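Local coordinates for uncharacterized protein (Pseudomonas aeruginosa, PDB 5BR9) that probably takes part, as the TsaB component, in forming the N6-threonylcarbamoyl modification of adenosine 37 in tRNA, at residues C22-L26 with M50-L55; S102-A108 with Y132-Y136. All blocks are in the same frame, centred on the assembly; numbering follows the deposited sequence.

Contact 1 of 2, residues C22-L26 with M50-L55; sequences CSVAL and MVRDLL
Leu-54 CD2 sits squarely over one face of the peptide that joins Ala-25 to Leu-26, 3.5 Å from Ala-25 C. A second peptide, between Cys-22 and Ser-23, is met from above its plane by Met-50 CE, which comes within 3.5 Å of Cys-22 O. The planar groups taking part are backbone peptides; aliphatic and sulfur atoms do the rest.

Val-24 is central, both its methyls packing on Met-50. CG1 meets Val-51 CG2 at 3.8 Å, while CG2 slides past Leu-54 and lies 3.7 Å from its CD2. The bend of Met-50 at chi3 (55°) turns CE back toward the strand, 3.8 Å from Val-24 CG2, leaving SD beside Cys-22 SG at 3.8 Å. At the far end, Leu-26 presents CB to Leu-54 CD2, and its CD2 approaches Leu-55 CD2 crosswise at 4.2 Å.

The axes of 22-26 and 50-55 run in the same sense, 29° apart, with helix 43-58 laid on one face of the first five-stranded sheet of this ASKHA-type fold. Every touching residue is buried; with apolar side-chain contacts and no hydrogen bond between the segments, the contact probably rests on shape fit and exclusion of water.

Contact 2 of 2, residues S102-A108 with Y132-Y136; sequences SDLAILA and YWGCY
Tyr-136 lays its ring across the first turn of helix 103-115, with Ala-105 CA over one face, 3.8 Å from the centroid and 25° off the ring normal, a CH-pi contact. Ala-105 CB reaches the ring near its hydroxyl end, 3.3 Å from CE1. Leu-104 CB touches CE2, also at the hydroxyl end but on the other edge, while Ala-108 CB packs against CG and, at 3.5 Å, CB at the ring's root. With CG anti to its carbonyl carbon (chi1 -74°), the tyrosine leans back along the strand, and Gly-134 O lies at the ring's edge, in plane. Here the helix leaving the first sheet packs on strand 131-139 of the second sheet of the two-lobed ASKHA-type fold, segment 103-108 crossing segment 132-136 at 48°. Leu-104 CD1 rests against the backbone of Trp-133, 3.9 Å from its C, and CD2 lies as far from Tyr-132 O. Ser-102 is the N-cap: OG accepts two weak bonds, from Leu-104 N (3.0 Å, bent) and from Ala-105 N (long, but nearly straight). Glu-149 OE2 on strand 142-152 is hydrogen-bonded by both Ser-102 OG and Tyr-136 OH, which tethers the ring's outer end; the helix N-terminus would probably favour the negative charge of Glu-149.

Overall arrangement
Contacts 1 and 2 each pair a helix with a strand, but on different five-stranded sheets of the same 3-2-1-4-5 order, the duplication expected of the ASKHA fold. Their centres are 22 Å apart and their nearest atoms about 7 Å, so they do not touch; in sequence, contact 1 closes before contact 2 opens. Helix 196-208 bridges the gap: Ser-23 OG of contact 1 is hydrogen-bonded to Ala-196 N, and Ala-105 of contact 2 packs on Leu-202. The centre of contact 1 lies about 15 Å from the centre of the chain, that of contact 2 about 8 Å. Contact 1 borders the dimer through Val-51 against Phe-92 of the second subunit; contact 2 is touched by no other chain.

Contact 1 of 2, residues C22-L26 with M50-L55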
loop_
_atom_site.group_PDB
_atom_site.type_symbol
_atom_site.label_atom_id
_atom_site.label_comp_id
_atom_site.label_asym_id
_atom_site.label_seq_id
_atom_site.Cartn_x
_atom_site.Cartn_y
_atom_site.Cartn_z
ATOM N N CYS A 22 -15.477 0.686 2.902
ATOM C CA CYS A 22 -14.360 0.719 3.817
ATOM C C CYS A 22 -14.880 0.375 5.214
ATOM O O CYS A 22 -15.831 0.990 5.702
ATOM C CB CYS A 22 -13.680 2.089 3.799
ATOM S SG CYS A 22 -12.166 2.145 4.777
ATOM N N SER A 23 -14.307 -0.627 5.860
ATOM C CA SER A 23 -14.851 -0.988 7.157
ATOM C C SER A 23 -13.778 -1.475 8.118
ATOM O O SER A 23 -12.714 -1.966 7.703
ATOM C CB SER A 23 -15.956 -2.039 7.001
ATOM O OG SER A 23 -15.446 -3.254 6.510
ATOM N N VAL A 24 -14.052 -1.274 9.406
ATOM C CA VAL A 24 -13.118 -1.615 10.461
ATOM C C VAL A 24 -13.898 -2.275 11.589
ATOM O O VAL A 24 -15.063 -1.974 11.822
ATOM C CB VAL A 24 -12.347 -0.362 10.953
ATOM C CG1 VAL A 24 -11.557 0.284 9.797
ATOM C CG2 VAL A 24 -13.309 0.654 11.568
ATOM N N ALA A 25 -13.260 -3.176 12.308
ATOM C CA ALA A 25 -13.959 -3.851 13.384
ATOM C C ALA A 25 -12.962 -4.165 14.475
ATOM O O ALA A 25 -11.751 -4.236 14.232
ATOM C CB ALA A 25 -14.665 -5.116 12.879
ATOM N N LEU A 26 -13.473 -4.301 15.688
ATOM C CA LEU A 26 -12.630 -4.508 16.843
ATOM C C LEU A 26 -13.259 -5.519 17.764
ATOM O O LEU A 26 -14.458 -5.421 18.075
ATOM C CB LEU A 26 -12.410 -3.186 17.569
ATOM C CG LEU A 26 -11.566 -3.286 18.832
ATOM C CD1 LEU A 26 -10.127 -3.549 18.452
ATOM C CD2 LEU A 26 -11.667 -2.002 19.611
ATOM N N MET A 50 -10.906 6.077 10.429
ATOM C CA MET A 50 -11.932 5.137 10.878
ATOM C C MET A 50 -11.396 4.280 12.025
ATOM O O MET A 50 -12.117 3.987 12.979
ATOM C CB MET A 50 -12.420 4.256 9.736
ATOM C CG MET A 50 -13.431 4.942 8.829
ATOM S SD MET A 50 -14.108 3.837 7.568
ATOM C CE MET A 50 -14.708 2.530 8.610
ATOM N N VAL A 51 -10.122 3.907 11.930
ATOM C CA VAL A 51 -9.473 3.105 12.957
ATOM C C VAL A 51 -9.338 3.883 14.256
ATOM O O VAL A 51 -9.667 3.362 15.337
ATOM C CB VAL A 51 -8.107 2.599 12.479
ATOM C CG1 VAL A 51 -7.330 1.966 13.643
ATOM C CG2 VAL A 51 -8.301 1.574 11.348
ATOM N N ARG A 52 -8.868 5.129 14.156
ATOM C CA ARG A 52 -8.707 5.968 15.337
ATOM C C ARG A 52 -10.056 6.093 16.046
ATOM O O ARG A 52 -10.149 5.897 17.258
ATOM C CB ARG A 52 -8.133 7.341 14.944
ATOM C CG ARG A 52 -8.048 8.408 16.046
ATOM C CD ARG A 52 -7.452 7.897 17.363
ATOM N NE ARG A 52 -6.198 7.162 17.214
ATOM C CZ ARG A 52 -5.715 6.350 18.147
ATOM N NH1 ARG A 52 -6.396 6.186 19.268
ATOM N NH2 ARG A 52 -4.573 5.701 17.960
ATOM N N ASP A 53 -11.100 6.395 15.278
ATOM C CA ASP A 53 -12.442 6.584 15.838
ATOM C C ASP A 53 -12.971 5.327 16.521
ATOM O O ASP A 53 -13.603 5.405 17.578
ATOM C CB ASP A 53 -13.432 7.020 14.751
ATOM C CG ASP A 53 -13.223 8.459 14.295
ATOM O OD1 ASP A 53 -12.413 9.193 14.911
ATOM O OD2 ASP A 53 -13.868 8.849 13.298
ATOM N N LEU A 54 -12.732 4.177 15.901
ATOM C CA LEU A 54 -13.205 2.909 16.438
ATOM C C LEU A 54 -12.504 2.613 17.766
ATOM O O LEU A 54 -13.148 2.298 18.776
ATOM C CB LEU A 54 -12.955 1.777 15.447
ATOM C CG LEU A 54 -13.464 0.392 15.862
ATOM C CD1 LEU A 54 -14.978 0.357 15.845
ATOM C CD2 LEU A 54 -12.908 -0.700 14.958
ATOM N N LEU A 55 -11.182 2.721 17.759
ATOM C CA LEU A 55 -10.409 2.504 18.971
ATOM C C LEU A 55 -10.843 3.505 20.028
ATOM O O LEU A 55 -11.053 3.145 21.182
ATOM C CB LEU A 55 -8.915 2.641 18.710
ATOM C CG LEU A 55 -8.262 1.569 17.851
ATOM C CD1 LEU A 55 -6.837 2.006 17.588
ATOM C CD2 LEU A 55 -8.283 0.239 18.564
#

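Contact 2 of 2, residues S102-A108 with Y132-Y136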
loop_
_atom_site.group_PDB
_atom_site.type_symbol
_atom_site.label_atom_id
_atom_site.label_comp_id
_atom_site.label_asym_id
_atom_site.label_seq_id
_atom_site.Cartn_x
_atom_site.Cartn_y
_atom_site.Cartn_z
ATOM N N SER A 102 -9.340 -14.245 3.226
ATOM C CA SER A 102 -9.959 -14.141 1.929
ATOM C C SER A 102 -11.251 -13.354 1.961
ATOM O O SER A 102 -12.106 -13.589 2.799
ATOM C CB SER A 102 -10.237 -15.543 1.359
ATOM O OG SER A 102 -11.089 -15.429 0.246
ATOM N N ASP A 103 -11.426 -12.465 0.989
ATOM C CA ASP A 103 -12.676 -11.749 0.866
ATOM C C ASP A 103 -13.849 -12.622 0.414
ATOM O O ASP A 103 -15.001 -12.287 0.687
ATOM C CB ASP A 103 -12.500 -10.562 -0.071
ATOM C CG ASP A 103 -11.896 -9.359 0.659
ATOM O OD1 ASP A 103 -10.700 -9.077 0.499
ATOM O OD2 ASP A 103 -12.637 -8.693 1.404
ATOM N N LEU A 104 -13.567 -13.740 -0.254
ATOM C CA LEU A 104 -14.623 -14.713 -0.578
ATOM C C LEU A 104 -15.149 -15.353 0.721
ATOM O O LEU A 104 -16.366 -15.476 0.920
ATOM C CB LEU A 104 -14.088 -15.790 -1.559
ATOM C CG LEU A 104 -13.746 -15.280 -2.977
ATOM C CD1 LEU A 104 -12.852 -16.237 -3.741
ATOM C CD2 LEU A 104 -15.012 -14.982 -3.802
ATOM N N ALA A 105 -14.236 -15.720 1.622
ATOM C CA ALA A 105 -14.633 -16.229 2.945
ATOM C C ALA A 105 -15.420 -15.175 3.707
ATOM O O ALA A 105 -16.451 -15.487 4.314
ATOM C CB ALA A 105 -13.409 -16.676 3.763
ATOM N N ILE A 106 -14.965 -13.924 3.651
ATOM C CA ILE A 106 -15.654 -12.882 4.403
ATOM C C ILE A 106 -17.106 -12.750 3.930
ATOM O O ILE A 106 -18.035 -12.637 4.745
ATOM C CB ILE A 106 -14.907 -11.546 4.307
ATOM C CG1 ILE A 106 -13.515 -11.685 4.915
ATOM C CG2 ILE A 106 -15.686 -10.466 5.022
ATOM C CD1 ILE A 106 -12.598 -10.525 4.570
ATOM N N LEU A 107 -17.293 -12.755 2.612
ATOM C CA LEU A 107 -18.630 -12.760 2.016
ATOM C C LEU A 107 -19.474 -13.927 2.522
ATOM O O LEU A 107 -20.659 -13.784 2.756
ATOM C CB LEU A 107 -18.544 -12.888 0.505
ATOM C CG LEU A 107 -18.305 -11.674 -0.362
ATOM C CD1 LEU A 107 -18.326 -12.163 -1.821
ATOM C CD2 LEU A 107 -19.376 -10.636 -0.083
ATOM N N ALA A 108 -18.857 -15.102 2.585
ATOM C CA ALA A 108 -19.540 -16.311 3.004
ATOM C C ALA A 108 -19.972 -16.160 4.456
ATOM O O ALA A 108 -21.118 -16.432 4.795
ATOM C CB ALA A 108 -18.640 -17.514 2.829
ATOM N N TYR A 132 -13.858 -14.345 -9.584
ATOM C CA TYR A 132 -13.275 -15.065 -8.486
ATOM C C TYR A 132 -14.366 -15.899 -7.836
ATOM O O TYR A 132 -15.497 -15.433 -7.694
ATOM C CB TYR A 132 -12.663 -14.098 -7.489
ATOM C CG TYR A 132 -11.520 -13.269 -8.031
ATOM C CD1 TYR A 132 -10.283 -13.847 -8.314
ATOM C CD2 TYR A 132 -11.680 -11.915 -8.287
ATOM C CE1 TYR A 132 -9.225 -13.085 -8.803
ATOM C CE2 TYR A 132 -10.630 -11.150 -8.780
ATOM C CZ TYR A 132 -9.407 -11.739 -9.045
ATOM O OH TYR A 132 -8.365 -10.969 -9.532
ATOM N N TRP A 133 -14.022 -17.134 -7.459
ATOM C CA TRP A 133 -14.997 -18.145 -7.061
ATOM C C TRP A 133 -14.505 -19.003 -5.899
ATOM O O TRP A 133 -13.397 -19.509 -5.944
ATOM C CB TRP A 133 -15.317 -19.025 -8.267
ATOM C CG TRP A 133 -16.242 -20.174 -8.010
ATOM C CD1 TRP A 133 -15.889 -21.480 -7.753
ATOM C CD2 TRP A 133 -17.666 -20.140 -8.020
ATOM N NE1 TRP A 133 -17.014 -22.256 -7.619
ATOM C CE2 TRP A 133 -18.118 -21.460 -7.764
ATOM C CE3 TRP A 133 -18.612 -19.125 -8.226
ATOM C CZ2 TRP A 133 -19.472 -21.786 -7.700
ATOM C CZ3 TRP A 133 -19.958 -19.447 -8.157
ATOM C CH2 TRP A 133 -20.374 -20.771 -7.904
ATOM N N GLY A 134 -15.339 -19.164 -4.870
ATOM C CA GLY A 134 -15.011 -19.987 -3.714
ATOM C C GLY A 134 -16.266 -20.411 -2.971
ATOM O O GLY A 134 -17.145 -19.592 -2.683
ATOM N N CYS A 135 -16.375 -21.706 -2.698
ATOM C CA CYS A 135 -17.534 -22.241 -2.023
ATOM C C CYS A 135 -17.192 -22.561 -0.579
ATOM O O CYS A 135 -16.121 -23.101 -0.286
ATOM C CB CYS A 135 -18.066 -23.480 -2.743
ATOM S SG CYS A 135 -18.728 -23.150 -4.387
ATOM N N TYR A 136 -18.122 -22.228 0.311
ATOM C CA TYR A 136 -17.875 -22.275 1.740
ATOM C C TYR A 136 -19.012 -22.991 2.449
ATOM O O TYR A 136 -20.158 -22.928 2.003
ATOM C CB TYR A 136 -17.699 -20.841 2.292
ATOM C CG TYR A 136 -16.363 -20.237 1.921
ATOM C CD1 TYR A 136 -15.320 -20.219 2.838
ATOM C CD2 TYR A 136 -16.129 -19.710 0.639
ATOM C CE1 TYR A 136 -14.077 -19.691 2.514
ATOM C CE2 TYR A 136 -14.868 -19.165 0.295
ATOM C CZ TYR A 136 -13.852 -19.161 1.250
ATOM O OH TYR A 136 -12.601 -18.671 0.959
#